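Local coordinates for protein putative aminopeptidase (Leishmania major, PDB 5NTH) that probably removes N-terminal residues from peptides as a manganese-dependent M17 leucyl aminopeptidase, and binds the inhibitor actinonin at its two-metal centre, at residues Ser19-Val22 with Gln23-Asn27. Residues are numbered along the deposited sequence; the frame is centred on the assembly and turned at random.
Sequences SAYV and QTCTN
The sulfur of Cys25 approaches the Tyr21 ring obliquely, its SG 3.9 Å from the ring centroid. The line between them leans 33° off the ring normal. It lies nearest the hydroxyl end rather than the middle: the closest atom to SG is Tyr21 CZ at 3.4 Å, with CE2 and OH almost as near. Chi1 of 175° sets CG of Tyr21 beside the carbonyl carbon, and the ring lies along the next turn, where Cys25 meets it. Thr24 OG1 comes toward the CD1 side, also obliquely, and the two side chains cross at about a right angle. That hydroxyl hydrogen-bonds to Tyr21 O at 2.7 Å, reaching the same face of the carbonyl plane as Cys25 N, which makes the regular helical bond, so two donors grip one oxygen. Thr24 OG1 takes this place because chi1 of 65° tucks it between its own N and carbonyl carbon.

All this is i to i+3 and i to i+4 packing in the last turns of helix 12-26, an N-terminal helix well away from the manganese site; Tyr21 and Cys25 form an i to i+4 Cys sulfur-aromatic contact. Both face inward onto helices 203-221 and 229-243, touching Leu219 and Ile235; Tyr21 OH bonds to Thr222, and Thr24 OG1 is also hydrogen-bonded to Arg218.

One residue along, Val22 CG1 rests 3.7 Å from Thr26 CG2. Thr26 N bonds to Val22 O at 2.7 Å, nearly in line with the C=O. Gln23 CG lies 3.5 Å from Ser19 O, the oxygen that accepts a hydrogen bond from Gln23 N.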
loop_
_atom_site.group_PDB
_atom_site.type_symbol
_atom_site.label_atom_id
_atom_site.label_comp_id
_atom_site.label_asym_id
_atom_site.label_seq_id
_atom_site.Cartn_x
_atom_site.Cartn_y
_atom_site.Cartn_z
ATOM N N SER A 19 -15.299 24.539 32.251
ATOM C CA SER A 19 -15.623 24.623 33.707
ATOM C C SER A 19 -16.874 23.817 34.072
ATOM O O SER A 19 -16.925 23.186 35.126
ATOM C CB SER A 19 -15.750 26.080 34.191
ATOM O OG SER A 19 -14.471 26.684 34.397
ATOM N N ALA A 20 -17.845 23.828 33.171
ATOM C CA ALA A 20 -19.053 23.011 33.287
ATOM C C ALA A 20 -18.788 21.540 33.035
ATOM O O ALA A 20 -19.348 20.697 33.735
ATOM C CB ALA A 20 -20.132 23.495 32.326
ATOM N N TYR A 21 -17.980 21.227 32.029
ATOM C CA TYR A 21 -17.576 19.838 31.779
ATOM C C TYR A 21 -16.868 19.253 33.002
ATOM O O TYR A 21 -17.091 18.091 33.367
ATOM C CB TYR A 21 -16.653 19.703 30.560
ATOM C CG TYR A 21 -16.169 18.299 30.393
ATOM C CD1 TYR A 21 -16.961 17.334 29.770
ATOM C CD2 TYR A 21 -14.966 17.906 30.952
ATOM C CE1 TYR A 21 -16.539 16.015 29.673
ATOM C CE2 TYR A 21 -14.519 16.589 30.858
ATOM C CZ TYR A 21 -15.300 15.655 30.208
ATOM O OH TYR A 21 -14.836 14.374 30.136
ATOM N N VAL A 22 -16.019 20.056 33.632
ATOM C CA VAL A 22 -15.315 19.617 34.832
ATOM C C VAL A 22 -16.338 19.234 35.885
ATOM O O VAL A 22 -16.289 18.128 36.416
ATOM C CB VAL A 22 -14.365 20.702 35.337
ATOM C CG1 VAL A 22 -13.844 20.389 36.729
ATOM C CG2 VAL A 22 -13.193 20.839 34.375
ATOM N N GLN A 23 -17.302 20.117 36.132
ATOM C CA GLN A 23 -18.350 19.849 37.130
ATOM C C GLN A 23 -19.085 18.548 36.919
ATOM O O GLN A 23 -19.393 17.839 37.890
ATOM C CB GLN A 23 -19.377 20.993 37.197
ATOM C CG GLN A 23 -18.846 22.254 37.836
ATOM C CD GLN A 23 -17.955 21.929 38.999
ATOM O OE1 GLN A 23 -16.728 22.119 38.936
ATOM N NE2 GLN A 23 -18.548 21.362 40.048
ATOM N N THR A 24 -19.369 18.227 35.667
ATOM C CA THR A 24 -20.154 17.030 35.387
ATOM C C THR A 24 -19.316 15.823 35.754
ATOM O O THR A 24 -19.844 14.804 36.200
ATOM C CB THR A 24 -20.569 16.928 33.920
ATOM O OG1 THR A 24 -19.398 16.773 33.112
ATOM C CG2 THR A 24 -21.351 18.182 33.482
ATOM N N CYS A 25 -18.006 15.968 35.571
ATOM C CA CYS A 25 -17.031 14.952 35.947
ATOM C C CYS A 25 -16.727 14.854 37.451
ATOM O O CYS A 25 -16.599 13.758 37.981
ATOM C CB CYS A 25 -15.736 15.187 35.164
ATOM S SG CYS A 25 -15.848 14.664 33.453
ATOM N N THR A 26 -16.584 15.991 38.121
ATOM C CA THR A 26 -16.280 15.989 39.548
ATOM C C THR A 26 -17.472 15.645 40.462
ATOM O O THR A 26 -17.251 15.119 41.521
ATOM C CB THR A 26 -15.615 17.298 40.036
ATOM O OG1 THR A 26 -16.539 18.382 39.977
ATOM C CG2 THR A 26 -14.388 17.641 39.197
ATOM N N ASN A 27 -18.707 15.929 40.069
ATOM C CA ASN A 27 -19.873 15.484 40.843
ATOM C C ASN A 27 -20.573 14.261 40.265
ATOM O O ASN A 27 -21.703 13.948 40.643
ATOM C CB ASN A 27 -20.905 16.605 40.949
ATOM C CG ASN A 27 -20.307 17.889 41.466
ATOM O OD1 ASN A 27 -20.284 18.898 40.755
ATOM N ND2 ASN A 27 -19.798 17.859 42.705
#